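Local structure of serine-rich Repeat Adhesion Glycoprotein (Srr1) (Streptococcus agalactiae, 4MBO) at residues Asn67-Gly72 with Pro123-Gln128; Arg129-Thr134 with Glu154-Asn159; Asn172-Ile177 with Leu240-Asp245. The protein binds fibrinogen as a serine-rich repeat adhesion glycoprotein of the bacterium. All blocks are in the same frame, centred on the assembly; numbering follows the deposited sequence.

How the contacts relate
The three contacts follow one another from the Ig-like part of the chain into the fibrinogen-binding adhesin family region. Contact 2 lies between the others, its centre about 11 Å from that of contact 1 and about 12 Å from that of contact 3; centres 1 and 3 are about 18 Å apart. Arg129 NH1 forms a salt bridge with Asp69 OD2 at 2.9 Å, joining contacts 1 and 2. Probable hydrogen bonds lead on to contact 3: Ser132 O to Asp242 N, Asn159 O to Arg174 NH1, and Gln128 O to Ser243 OG, each 2.8 Å, and Gln128 OE1 to Arg176 NH2, 2.9 Å. A calcium ion lies about 5 Å from the Lys133 side chain, and one lies about 5 Å from that of Asp242.

Contact 1: residues Asn67-Gly72 with Pro123-Gln128; sequences NLDTQG and PVWPDQ
Asn67 O receives Asp127 N at 2.8 Å, the donor standing 54° out of the carbonyl plane. At Leu68, one of two modelled conformers brings CD1 to 3.8 Å from Val124 CG2, while the backbone forms a non-hydrogen-bonded pair with Pro126. Asp69 pairs with Trp125 through two backbone hydrogen bonds, N to O and O to N, each 2.9 Å. This is antiparallel edge pairing: the short strand 68-69 borders strand 116-126 in a four-stranded sheet of the bacterial Ig domain. The Asp69 side chain, its CG between the backbone N and the carbonyl carbon (chi1 69°), then shapes the exit from the strand. OD1 accepts from Gln71 N, closing an Asx turn, and from Gly72 N, completing an Asx motif. OD2 lies 3.3 Å from Asp127 OD1, a close approach of like charges that Arg129 would offset, since its guanidinium forms salt bridges with both carboxylates. Thr70 O and Pro123 O are bridged by a water that donates to each. Gly72, without a side chain, lays CA over one face of Trp125, 3.5 Å from the five-membered ring centroid and 12° off its normal, a CH-pi contact. A second water links Gly72 O, Asp69 OD2 and Gln128 N.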
ATOM      1  N   ASN A  67      -5.246   8.253   9.742  1.00 14.01           N
ATOM      2  CA  ASN A  67      -4.507   7.044   9.502  1.00 14.11           C
ATOM      3  C   ASN A  67      -5.316   5.971   8.806  1.00 14.00           C
ATOM      4  O   ASN A  67      -4.932   4.814   8.855  1.00 15.12           O
ATOM      5  CB  ASN A  67      -3.972   6.489  10.818  1.00 14.07           C
ATOM      6  CG  ASN A  67      -5.077   6.197  11.822  1.00 14.16           C
ATOM      7  OD1 ASN A  67      -6.266   6.312  11.510  1.00 14.56           O
ATOM      8  ND2 ASN A  67      -4.684   5.781  13.019  1.00 14.79           N
ATOM      9  N   LEU A  68      -6.404   6.354   8.146  0.70 14.47           N
ATOM     10  CA  LEU A  68      -7.296   5.400   7.503  0.70 15.18           C
ATOM     11  C   LEU A  68      -7.636   5.872   6.095  0.70 15.32           C
ATOM     12  O   LEU A  68      -7.913   7.063   5.913  0.70 16.35           O
ATOM     13  CB  LEU A  68      -8.551   5.316   8.383  0.70 17.05           C
ATOM     14  CG  LEU A  68      -9.549   4.198   8.211  0.70 17.75           C
ATOM     15  CD1 LEU A  68      -8.931   2.866   8.538  0.70 16.93           C
ATOM     16  CD2 LEU A  68     -10.771   4.445   9.105  0.70 16.74           C
ATOM     17  N   ASP A  69      -7.571   4.975   5.091  1.00 14.15           N
ATOM     18  CA  ASP A  69      -7.875   5.306   3.693  1.00 14.06           C
ATOM     19  C   ASP A  69      -8.767   4.221   3.084  1.00 14.21           C
ATOM     20  O   ASP A  69      -9.021   3.202   3.710  1.00 14.85           O
ATOM     21  CB  ASP A  69      -6.614   5.587   2.865  1.00 15.35           C
ATOM     22  CG  ASP A  69      -5.763   4.373   2.609  1.00 17.62           C
ATOM     23  OD1 ASP A  69      -6.320   3.352   2.180  1.00 17.57           O
ATOM     24  OD2 ASP A  69      -4.502   4.475   2.762  1.00 17.51           O
ATOM     25  N   THR A  70      -9.306   4.503   1.904  1.00 14.75           N
ATOM     26  CA  THR A  70     -10.170   3.598   1.165  1.00 14.45           C
ATOM     27  C   THR A  70      -9.445   2.839   0.057  1.00 15.26           C
ATOM     28  O   THR A  70     -10.074   2.195  -0.795  1.00 15.86           O
ATOM     29  CB  THR A  70     -11.284   4.417   0.470  1.00 15.13           C
ATOM     30  OG1 THR A  70     -10.662   5.401  -0.384  1.00 16.67           O
ATOM     31  CG2 THR A  70     -12.150   5.087   1.510  1.00 16.01           C
ATOM     32  N   GLN A  71      -8.113   2.902   0.105  1.00 16.01           N
ATOM     33  CA  GLN A  71      -7.252   2.419  -0.985  1.00 16.19           C
ATOM     34  C   GLN A  71      -6.344   1.190  -0.785  1.00 15.94           C
ATOM     35  O   GLN A  71      -6.218   0.354  -1.701  1.00 16.97           O
ATOM     36  CB  GLN A  71      -6.347   3.577  -1.397  1.00 18.56           C
ATOM     37  CG  GLN A  71      -7.103   4.748  -1.987  1.00 20.66           C
ATOM     38  CD  GLN A  71      -6.187   5.900  -2.294  1.00 23.46           C
ATOM     39  OE1 GLN A  71      -5.290   6.197  -1.507  1.00 24.70           O
ATOM     40  NE2 GLN A  71      -6.435   6.593  -3.415  1.00 25.42           N
ATOM     41  N   GLY A  72      -5.656   1.116   0.332  1.00 15.72           N
ATOM     42  CA  GLY A  72      -4.647   0.089   0.548  1.00 16.04           C
ATOM     43  C   GLY A  72      -3.467   0.432  -0.352  1.00 16.67           C
ATOM     44  O   GLY A  72      -2.851   1.509  -0.192  1.00 16.91           O
ATOM     45  N   PRO A 123     -14.314  -1.769   2.159  1.00 17.45           N
ATOM     46  CA  PRO A 123     -13.060  -1.956   2.869  1.00 16.82           C
ATOM     47  C   PRO A 123     -12.340  -0.628   3.110  1.00 15.19           C
ATOM     48  O   PRO A 123     -12.414   0.310   2.310  1.00 15.37           O
ATOM     49  CB  PRO A 123     -12.231  -2.844   1.918  1.00 19.20           C
ATOM     50  CG  PRO A 123     -12.769  -2.535   0.590  1.00 20.07           C
ATOM     51  CD  PRO A 123     -14.252  -2.289   0.791  1.00 19.17           C
ATOM     52  N   VAL A 124     -11.690  -0.559   4.250  1.00 14.53           N
ATOM     53  CA  VAL A 124     -10.814   0.573   4.588  1.00 14.30           C
ATOM     54  C   VAL A 124      -9.526  -0.016   5.155  1.00 15.25           C
ATOM     55  O   VAL A 124      -9.538  -1.080   5.754  1.00 14.85           O
ATOM     56  CB  VAL A 124     -11.421   1.585   5.562  1.00 14.22           C
ATOM     57  CG1 VAL A 124     -12.590   2.322   4.931  1.00 15.03           C
ATOM     58  CG2 VAL A 124     -11.826   0.969   6.871  1.00 15.53           C
ATOM     59  N   TRP A 125      -8.420   0.704   4.958  1.00 14.44           N
ATOM     60  CA  TRP A 125      -7.119   0.247   5.361  1.00 14.03           C
ATOM     61  C   TRP A 125      -6.403   1.249   6.256  1.00 13.86           C
ATOM     62  O   TRP A 125      -6.519   2.466   6.038  1.00 14.25           O
ATOM     63  CB  TRP A 125      -6.218   0.114   4.120  1.00 14.91           C
ATOM     64  CG  TRP A 125      -6.468  -1.035   3.228  1.00 15.43           C
ATOM     65  CD1 TRP A 125      -5.743  -2.188   3.181  1.00 15.39           C
ATOM     66  CD2 TRP A 125      -7.460  -1.138   2.214  1.00 15.60           C
ATOM     67  NE1 TRP A 125      -6.232  -3.008   2.212  1.00 16.92           N
ATOM     68  CE2 TRP A 125      -7.279  -2.384   1.589  1.00 16.10           C
ATOM     69  CE3 TRP A 125      -8.468  -0.272   1.743  1.00 15.75           C
ATOM     70  CZ2 TRP A 125      -8.097  -2.833   0.554  1.00 16.63           C
ATOM     71  CZ3 TRP A 125      -9.271  -0.714   0.690  1.00 15.99           C
ATOM     72  CH2 TRP A 125      -9.072  -1.976   0.110  1.00 17.44           C
ATOM     73  N   PRO A 126      -5.654   0.754   7.258  1.00 13.70           N
ATOM     74  CA  PRO A 126      -4.665   1.603   7.900  1.00 14.21           C
ATOM     75  C   PRO A 126      -3.795   2.164   6.768  1.00 14.95           C
ATOM     76  O   PRO A 126      -3.301   1.394   5.911  1.00 16.42           O
ATOM     77  CB  PRO A 126      -3.874   0.625   8.780  1.00 14.41           C
ATOM     78  CG  PRO A 126      -4.864  -0.465   9.071  1.00 15.50           C
ATOM     79  CD  PRO A 126      -5.592  -0.624   7.772  1.00 14.93           C
ATOM     80  N   ASP A 127      -3.622   3.481   6.718  1.00 14.56           N
ATOM     81  CA  ASP A 127      -2.950   4.126   5.588  1.00 14.42           C
ATOM     82  C   ASP A 127      -1.476   3.827   5.642  1.00 14.48           C
ATOM     83  O   ASP A 127      -0.786   4.214   6.592  1.00 14.43           O
ATOM     84  CB  ASP A 127      -3.265   5.627   5.596  1.00 15.38           C
ATOM     85  CG  ASP A 127      -2.691   6.385   4.435  1.00 17.44           C
ATOM     86  OD1 ASP A 127      -1.708   5.944   3.797  1.00 17.33           O
ATOM     87  OD2 ASP A 127      -3.235   7.477   4.137  1.00 18.05           O
ATOM     88  N   GLN A 128      -0.991   3.151   4.603  1.00 13.62           N
ATOM     89  CA  GLN A 128       0.404   2.700   4.567  1.00 13.91           C
ATOM     90  C   GLN A 128       1.433   3.799   4.506  1.00 14.51           C
ATOM     91  O   GLN A 128       2.641   3.540   4.719  1.00 15.50           O
ATOM     92  CB  GLN A 128       0.623   1.674   3.422  1.00 14.32           C
ATOM     93  CG  GLN A 128       0.485   2.234   2.005  1.00 15.05           C
ATOM     94  CD  GLN A 128       0.814   1.210   0.948  1.00 15.64           C
ATOM     95  OE1 GLN A 128       0.713  -0.013   1.185  1.00 16.69           O
ATOM     96  NE2 GLN A 128       1.187   1.681  -0.229  1.00 16.01           N
TER
HETATM   97  O   HOH W   1      -2.960   2.414   2.347  1.00 16.50           O
HETATM   98  O   HOH W   2     -12.578   1.005  -0.307  1.00 21.17           O

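Contact 2: residues Arg129-Thr134 with Glu154-Asn159; sequences RIISKT and ERVQYN
Tyr158 OH donates to Ile131 O at 2.7 Å, lying in the plane of that carbonyl with a C=O...O angle of 150°. A first torsion of -67° sets Tyr158 CG anti to the carbonyl carbon, beside the backbone N. From this start the ring runs past the loop backbone with Ile131 O, Lys133 C and Thr134 N at its edge, near the ring plane, Thr134 N being 3.6 Å from CD2. The hydroxyl ends the approach with a directed bond. Elsewhere on the same residue, Tyr158 N donates to Thr134 OG1 at 2.9 Å with an N-H...O angle of 154°, so one tyrosine is tied to the loop through both backbone and hydroxyl. Thr134 holds OG1 anti to its carbonyl carbon, while CG2, anti to the backbone N, comes 3.7 Å from Val156 O. A water 2.7 Å from Thr134 OG1 bridges that hydroxyl and Tyr158 O, and Thr134 CA makes a CA-H...O contact of 3.3 Å with Val156 O. The apolar part is the pair Ile131 and Val156. Ile131 CG2, also anti to its backbone N, meets Val156 CB at 3.7 Å and lies close to both of its methyls; Ile131 CD1 reaches Val156 CG2 at 4.1 Å. Residues 129-134 lie in the loop between strands 116-126 and 139-145. Ile131 and Val156 both pack on Phe141 of strand 139-145, Tyr158 touches Leu37 and Ser243, and strand 148-157 runs between strand 139-145, antiparallel to it, and the parallel strand 34-36.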
ATOM      1  N   ARG A 129       0.990   5.013   4.165  1.00 14.89           N
ATOM      2  CA  ARG A 129       1.886   6.168   4.126  1.00 16.24           C
ATOM      3  C   ARG A 129       2.023   6.824   5.500  1.00 17.75           C
ATOM      4  O   ARG A 129       2.969   7.572   5.721  1.00 19.95           O
ATOM      5  CB  ARG A 129       1.335   7.175   3.121  1.00 17.50           C
ATOM      6  CG  ARG A 129       1.436   6.689   1.679  1.00 18.52           C
ATOM      7  CD  ARG A 129       0.356   7.246   0.765  1.00 19.87           C
ATOM      8  NE  ARG A 129      -0.949   6.610   1.069  1.00 19.80           N
ATOM      9  CZ  ARG A 129      -1.893   6.339   0.173  1.00 21.18           C
ATOM     10  NH1 ARG A 129      -3.011   5.715   0.551  1.00 21.94           N
ATOM     11  NH2 ARG A 129      -1.725   6.664  -1.099  1.00 22.29           N
ATOM     12  N   ILE A 130       1.061   6.565   6.379  1.00 16.77           N
ATOM     13  CA  ILE A 130       0.978   7.154   7.727  1.00 16.58           C
ATOM     14  C   ILE A 130       1.468   6.155   8.764  1.00 17.08           C
ATOM     15  O   ILE A 130       2.377   6.469   9.529  1.00 19.45           O
ATOM     16  CB  ILE A 130      -0.446   7.610   8.019  1.00 17.15           C
ATOM     17  CG1 ILE A 130      -0.910   8.627   6.950  1.00 19.07           C
ATOM     18  CG2 ILE A 130      -0.557   8.203   9.423  1.00 17.59           C
ATOM     19  CD1 ILE A 130      -0.082   9.876   6.921  1.00 20.86           C
ATOM     20  N   ILE A 131       0.876   4.964   8.807  1.00 14.62           N
ATOM     21  CA  ILE A 131       1.356   3.864   9.666  1.00 14.61           C
ATOM     22  C   ILE A 131       2.210   3.043   8.707  1.00 15.14           C
ATOM     23  O   ILE A 131       1.800   1.993   8.227  1.00 16.36           O
ATOM     24  CB  ILE A 131       0.214   3.046  10.253  1.00 15.22           C
ATOM     25  CG1 ILE A 131      -0.770   3.954  10.987  1.00 15.82           C
ATOM     26  CG2 ILE A 131       0.741   1.973  11.198  1.00 16.26           C
ATOM     27  CD1 ILE A 131      -2.032   3.266  11.427  1.00 16.32           C
ATOM     28  N   SER A 132       3.414   3.547   8.468  1.00 15.94           N
ATOM     29  CA  SER A 132       4.321   2.978   7.488  1.00 16.37           C
ATOM     30  C   SER A 132       5.293   1.922   8.032  1.00 17.69           C
ATOM     31  O   SER A 132       6.094   1.352   7.281  1.00 17.30           O
ATOM     32  CB  SER A 132       5.065   4.116   6.830  1.00 17.88           C
ATOM     33  OG  SER A 132       5.825   4.764   7.819  1.00 19.20           O
ATOM     34  N   LYS A 133       5.271   1.717   9.348  1.00 17.25           N
ATOM     35  CA  LYS A 133       6.081   0.707  10.007  1.00 17.55           C
ATOM     36  C   LYS A 133       5.246  -0.167  10.919  1.00 17.67           C
ATOM     37  O   LYS A 133       4.221   0.260  11.462  1.00 17.89           O
ATOM     38  CB  LYS A 133       7.202   1.361  10.841  1.00 19.88           C
ATOM     39  CG  LYS A 133       8.248   2.100  10.037  1.00 23.47           C
ATOM     40  CD  LYS A 133       9.268   2.772  10.953  1.00 28.55           C
ATOM     41  CE  LYS A 133      10.201   3.713  10.224  1.00 35.03           C
ATOM     42  NZ  LYS A 133      11.216   4.293  11.166  1.00 39.27           N
ATOM     43  N   THR A 134       5.714  -1.381  11.149  1.00 17.01           N
ATOM     44  CA  THR A 134       5.042  -2.302  12.060  1.00 17.76           C
ATOM     45  C   THR A 134       4.944  -1.661  13.448  1.00 17.85           C
ATOM     46  O   THR A 134       5.879  -1.011  13.897  1.00 18.23           O
ATOM     47  CB  THR A 134       5.848  -3.593  12.156  1.00 18.20           C
ATOM     48  OG1 THR A 134       5.803  -4.274  10.884  1.00 19.07           O
ATOM     49  CG2 THR A 134       5.341  -4.490  13.219  1.00 19.42           C
ATOM     50  N   GLU A 154      -6.247  -1.534  16.447  1.00 16.88           N
ATOM     51  CA  GLU A 154      -5.504  -2.656  15.879  1.00 16.57           C
ATOM     52  C   GLU A 154      -4.039  -2.345  15.772  1.00 15.62           C
ATOM     53  O   GLU A 154      -3.687  -1.202  15.444  1.00 15.56           O
ATOM     54  CB  GLU A 154      -5.920  -2.944  14.409  1.00 17.29           C
ATOM     55  CG  GLU A 154      -7.395  -3.054  14.107  1.00 19.48           C
ATOM     56  CD  GLU A 154      -8.021  -4.330  14.553  1.00 22.24           C
ATOM     57  OE1 GLU A 154      -7.299  -5.284  14.920  1.00 22.44           O
ATOM     58  OE2 GLU A 154      -9.281  -4.380  14.607  1.00 23.10           O
ATOM     59  N   ARG A 155      -3.184  -3.333  16.026  1.00 16.22           N
ATOM     60  CA  ARG A 155      -1.792  -3.184  15.658  1.00 17.22           C
ATOM     61  C   ARG A 155      -1.728  -3.305  14.126  1.00 16.99           C
ATOM     62  O   ARG A 155      -2.619  -3.880  13.493  1.00 17.17           O
ATOM     63  CB  ARG A 155      -0.944  -4.314  16.264  1.00 20.88           C
ATOM     64  CG  ARG A 155      -0.949  -4.328  17.752  1.00 24.02           C
ATOM     65  CD  ARG A 155      -0.095  -5.487  18.288  1.00 29.02           C
ATOM     66  NE  ARG A 155      -0.458  -5.675  19.673  1.00 36.00           N
ATOM     67  CZ  ARG A 155      -1.558  -6.324  20.056  1.00 39.82           C
ATOM     68  NH1 ARG A 155      -1.838  -6.435  21.344  1.00 46.11           N
ATOM     69  NH2 ARG A 155      -2.389  -6.849  19.147  1.00 39.71           N
ATOM     70  N   VAL A 156      -0.657  -2.798  13.549  1.00 16.62           N
ATOM     71  CA  VAL A 156      -0.427  -2.895  12.109  1.00 16.37           C
ATOM     72  C   VAL A 156       0.885  -3.641  11.927  1.00 17.29           C
ATOM     73  O   VAL A 156       1.885  -3.264  12.492  1.00 17.52           O
ATOM     74  CB  VAL A 156      -0.399  -1.515  11.462  1.00 16.67           C
ATOM     75  CG1 VAL A 156      -0.033  -1.625   9.993  1.00 17.34           C
ATOM     76  CG2 VAL A 156      -1.762  -0.854  11.648  1.00 18.12           C
ATOM     77  N   GLN A 157       0.852  -4.694  11.134  0.70 16.66           N
ATOM     78  CA  GLN A 157       2.035  -5.507  10.943  0.70 18.24           C
ATOM     79  C   GLN A 157       2.422  -5.632   9.492  0.70 17.01           C
ATOM     80  O   GLN A 157       1.580  -5.806   8.629  0.70 16.70           O
ATOM     81  CB  GLN A 157       1.751  -6.906  11.507  0.70 21.04           C
ATOM     82  CG  GLN A 157       2.787  -7.957  11.183  0.70 24.31           C
ATOM     83  CD  GLN A 157       2.425  -9.292  11.796  0.70 26.33           C
ATOM     84  OE1 GLN A 157       2.428  -9.441  13.005  0.70 33.79           O
ATOM     85  NE2 GLN A 157       2.108 -10.259  10.958  0.70 28.55           N
ATOM     86  N   TYR A 158       3.722  -5.535   9.253  1.00 16.84           N
ATOM     87  CA  TYR A 158       4.309  -5.758   7.952  1.00 17.32           C
ATOM     88  C   TYR A 158       5.324  -6.896   8.121  1.00 18.27           C
ATOM     89  O   TYR A 158       5.789  -7.196   9.230  1.00 19.44           O
ATOM     90  CB  TYR A 158       5.066  -4.540   7.484  1.00 16.20           C
ATOM     91  CG  TYR A 158       4.227  -3.319   7.197  1.00 15.40           C
ATOM     92  CD1 TYR A 158       3.666  -3.120   5.948  1.00 15.80           C
ATOM     93  CD2 TYR A 158       4.034  -2.328   8.167  1.00 15.66           C
ATOM     94  CE1 TYR A 158       2.893  -1.988   5.659  1.00 15.23           C
ATOM     95  CE2 TYR A 158       3.275  -1.204   7.896  1.00 15.12           C
ATOM     96  CZ  TYR A 158       2.734  -1.021   6.636  1.00 14.78           C
ATOM     97  OH  TYR A 158       1.962   0.077   6.339  1.00 15.39           O
ATOM     98  N   ASN A 159       5.605  -7.604   7.038  0.70 19.69           N
ATOM     99  CA  ASN A 159       6.591  -8.668   7.119  0.70 21.22           C
ATOM    100  C   ASN A 159       8.001  -8.176   7.372  0.70 19.94           C
ATOM    101  O   ASN A 159       8.357  -7.058   6.985  0.70 19.88           O
ATOM    102  CB  ASN A 159       6.591  -9.478   5.838  0.70 24.00           C
ATOM    103  CG  ASN A 159       5.438 -10.442   5.764  0.70 26.99           C
ATOM    104  OD1 ASN A 159       4.772 -10.737   6.774  0.70 34.46           O
ATOM    105  ND2 ASN A 159       5.193 -10.947   4.581  0.70 28.68           N
TER
HETATM  106  O   HOH W   3       8.184  -5.243   9.950  1.00 37.89           O

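Contact 3: residues Asn172-Ile177 with Leu240-Asp245; sequences NVRSRI and LTDSMD
A largely buried polar interface between strand 169-181 and the loop after strand 229-235, lying against the Ig-like part, is formed by Arg174 and Arg176, which reach from the strand to the turn around Asp242, Ser243 and Met244. Arg174 grips Asp242 end-on in a salt bridge, with NH2 at 2.9 Å and NH1 at 3.2 Å from the same oxygen, OD1. The guanidinium and carboxylate planes are 69° apart: NH2 arrives on the anti side, whereas NH1 comes from above the carboxylate plane. The Arg174 side chain bends at chi3 (55°), which places NE. Both terminal nitrogens have further partners, NH1 at Asn159 O and NH2 at Gln192 OE1, while Asp242 OD2 accepts from Thr134 N.

Arg174 and Arg176 point the same way because residues alternate along strand 169-181 of an antiparallel sheet; Ser175 between them points away. Arg176, extended from CG to NE, sends NH2 to a lone pair of Ser243 O at 2.9 Å, the oxygen being tilted 25° from the guanidinium plane. Its NE forms a salt bridge with Asp38, and NH2 also reaches Gln128 OE1.

Met244 fits its thioether against the aliphatic stems of both arginines, SD lying 3.9 Å from Arg176 CB and CE 3.8 Å from Arg174 CG. Two hydroxyls shape the loop: Thr241 OG1 accepts from Met244 N at 3.0 Å as an ST motif, and Ser243 OG, bonded also to Gln128 O, accepts from Asp245 N at 3.1 Å as an ST turn.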
ATOM      1  N   ASN A 172      20.796  -9.366   3.735  1.00 15.32           N
ATOM      2  CA  ASN A 172      19.405  -9.174   4.138  1.00 16.14           C
ATOM      3  C   ASN A 172      18.670  -8.365   3.075  1.00 15.59           C
ATOM      4  O   ASN A 172      19.241  -7.492   2.468  1.00 15.28           O
ATOM      5  CB  ASN A 172      19.224  -8.582   5.545  1.00 15.97           C
ATOM      6  CG  ASN A 172      19.672  -7.138   5.673  1.00 17.13           C
ATOM      7  OD1 ASN A 172      18.838  -6.243   5.631  1.00 16.93           O
ATOM      8  ND2 ASN A 172      20.976  -6.915   5.852  1.00 17.58           N
ATOM      9  N   VAL A 173      17.390  -8.684   2.859  1.00 14.54           N
ATOM     10  CA  VAL A 173      16.605  -8.099   1.778  1.00 14.34           C
ATOM     11  C   VAL A 173      15.115  -8.202   2.074  1.00 14.54           C
ATOM     12  O   VAL A 173      14.660  -9.093   2.831  1.00 15.39           O
ATOM     13  CB  VAL A 173      16.948  -8.840   0.435  1.00 14.19           C
ATOM     14  CG1 VAL A 173      16.356 -10.259   0.447  1.00 14.50           C
ATOM     15  CG2 VAL A 173      16.484  -8.079  -0.806  1.00 14.33           C
ATOM     16  N   ARG A 174      14.348  -7.315   1.460  1.00 13.56           N
ATOM     17  CA  ARG A 174      12.877  -7.352   1.547  1.00 14.47           C
ATOM     18  C   ARG A 174      12.292  -6.699   0.315  1.00 14.81           C
ATOM     19  O   ARG A 174      12.906  -5.806  -0.247  1.00 16.66           O
ATOM     20  CB  ARG A 174      12.375  -6.678   2.833  1.00 14.55           C
ATOM     21  CG  ARG A 174      10.875  -6.747   3.016  1.00 15.97           C
ATOM     22  CD  ARG A 174      10.440  -6.261   4.395  1.00 16.68           C
ATOM     23  NE  ARG A 174      10.937  -4.910   4.662  1.00 19.18           N
ATOM     24  CZ  ARG A 174      10.743  -4.251   5.807  1.00 20.60           C
ATOM     25  NH1 ARG A 174      10.023  -4.806   6.779  1.00 21.68           N
ATOM     26  NH2 ARG A 174      11.271  -3.042   5.978  1.00 20.52           N
ATOM     27  N   SER A 175      11.127  -7.146  -0.146  1.00 14.46           N
ATOM     28  CA  SER A 175      10.484  -6.511  -1.279  1.00 13.99           C
ATOM     29  C   SER A 175       8.993  -6.451  -1.068  1.00 14.66           C
ATOM     30  O   SER A 175       8.496  -7.128  -0.204  1.00 14.96           O
ATOM     31  CB  SER A 175      10.818  -7.235  -2.557  1.00 14.63           C
ATOM     32  OG  SER A 175      10.267  -8.557  -2.518  1.00 15.37           O
ATOM     33  N   ARG A 176       8.314  -5.621  -1.839  1.00 14.16           N
ATOM     34  CA  ARG A 176       6.866  -5.439  -1.696  1.00 14.25           C
ATOM     35  C   ARG A 176       6.248  -4.817  -2.930  1.00 15.28           C
ATOM     36  O   ARG A 176       6.805  -3.911  -3.518  1.00 14.48           O
ATOM     37  CB  ARG A 176       6.643  -4.520  -0.481  1.00 14.95           C
ATOM     38  CG  ARG A 176       5.229  -4.405   0.010  1.00 15.54           C
ATOM     39  CD  ARG A 176       5.189  -3.601   1.316  1.00 15.10           C
ATOM     40  NE  ARG A 176       3.873  -3.789   1.877  1.00 15.65           N
ATOM     41  CZ  ARG A 176       2.873  -2.937   1.791  1.00 16.13           C
ATOM     42  NH1 ARG A 176       1.700  -3.312   2.260  1.00 17.33           N
ATOM     43  NH2 ARG A 176       3.008  -1.742   1.224  1.00 15.64           N
ATOM     44  N   ILE A 177       5.061  -5.298  -3.335  1.00 15.72           N
ATOM     45  CA  ILE A 177       4.291  -4.634  -4.327  1.00 16.94           C
ATOM     46  C   ILE A 177       3.525  -3.619  -3.493  1.00 18.88           C
ATOM     47  O   ILE A 177       2.682  -3.983  -2.643  1.00 19.69           O
ATOM     48  CB  ILE A 177       3.332  -5.589  -5.051  1.00 19.96           C
ATOM     49  CG1 ILE A 177       4.156  -6.601  -5.838  1.00 20.95           C
ATOM     50  CG2 ILE A 177       2.397  -4.789  -5.909  1.00 20.63           C
ATOM     51  CD1 ILE A 177       3.371  -7.676  -6.553  1.00 25.09           C
ATOM     52  N   LEU A 240      14.228   4.107   6.180  1.00 19.39           N
ATOM     53  CA  LEU A 240      13.354   3.189   5.474  1.00 18.48           C
ATOM     54  C   LEU A 240      12.095   2.857   6.281  1.00 18.48           C
ATOM     55  O   LEU A 240      12.147   2.687   7.510  1.00 22.93           O
ATOM     56  CB  LEU A 240      14.074   1.883   5.169  1.00 17.92           C
ATOM     57  CG  LEU A 240      15.306   2.008   4.267  1.00 18.73           C
ATOM     58  CD1 LEU A 240      15.967   0.641   4.198  1.00 20.08           C
ATOM     59  CD2 LEU A 240      14.982   2.508   2.873  1.00 19.44           C
ATOM     60  N   THR A 241      10.976   2.763   5.578  1.00 18.53           N
ATOM     61  CA  THR A 241       9.720   2.330   6.183  1.00 17.89           C
ATOM     62  C   THR A 241       9.522   0.844   5.835  1.00 18.68           C
ATOM     63  O   THR A 241      10.271   0.263   5.039  1.00 20.84           O
ATOM     64  CB  THR A 241       8.526   3.145   5.619  1.00 18.39           C
ATOM     65  OG1 THR A 241       8.408   2.890   4.203  1.00 19.65           O
ATOM     66  CG2 THR A 241       8.709   4.606   5.914  1.00 20.43           C
ATOM     67  N   ASP A 242       8.510   0.213   6.415  1.00 17.28           N
ATOM     68  CA  ASP A 242       8.189  -1.164   6.118  1.00 16.55           C
ATOM     69  C   ASP A 242       7.180  -1.250   4.953  1.00 16.46           C
ATOM     70  O   ASP A 242       7.152  -2.228   4.197  1.00 16.72           O
ATOM     71  CB  ASP A 242       7.630  -1.851   7.373  1.00 17.34           C
ATOM     72  CG  ASP A 242       8.628  -1.899   8.549  1.00 18.58           C
ATOM     73  OD1 ASP A 242       9.864  -2.011   8.306  1.00 20.30           O
ATOM     74  OD2 ASP A 242       8.174  -1.824   9.704  1.00 19.36           O
ATOM     75  N   SER A 243       6.312  -0.238   4.803  1.00 16.24           N
ATOM     76  CA  SER A 243       5.376  -0.241   3.668  1.00 15.91           C
ATOM     77  C   SER A 243       6.044   0.113   2.358  1.00 15.04           C
ATOM     78  O   SER A 243       5.531  -0.222   1.300  1.00 15.65           O
ATOM     79  CB  SER A 243       4.248   0.771   3.868  1.00 16.65           C
ATOM     80  OG  SER A 243       4.778   2.077   3.778  1.00 15.90           O
ATOM     81  N   MET A 244       7.184   0.800   2.436  1.00 15.77           N
ATOM     82  CA  MET A 244       7.916   1.254   1.280  1.00 15.39           C
ATOM     83  C   MET A 244       7.200   2.351   0.504  1.00 16.28           C
ATOM     84  O   MET A 244       7.657   2.742  -0.558  1.00 17.13           O
ATOM     85  CB  MET A 244       8.316   0.090   0.371  1.00 15.63           C
ATOM     86  CG  MET A 244       8.901  -1.070   1.122  1.00 15.67           C
ATOM     87  SD  MET A 244       9.727  -2.231   0.019  1.00 16.33           S
ATOM     88  CE  MET A 244      10.082  -3.547   1.168  1.00 16.24           C
ATOM     89  N   ASP A 245       6.095   2.869   1.046  1.00 16.07           N
ATOM     90  CA  ASP A 245       5.379   3.971   0.398  1.00 17.13           C
ATOM     91  C   ASP A 245       5.782   5.238   1.110  1.00 19.37           C
ATOM     92  O   ASP A 245       5.187   5.627   2.112  1.00 22.72           O
ATOM     93  CB  ASP A 245       3.878   3.774   0.466  1.00 17.48           C
ATOM     94  CG  ASP A 245       3.124   4.673  -0.524  1.00 18.39           C
ATOM     95  OD1 ASP A 245       3.761   5.611  -1.076  1.00 20.23           O
ATOM     96  OD2 ASP A 245       1.905   4.477  -0.717  1.00 18.27           O
TER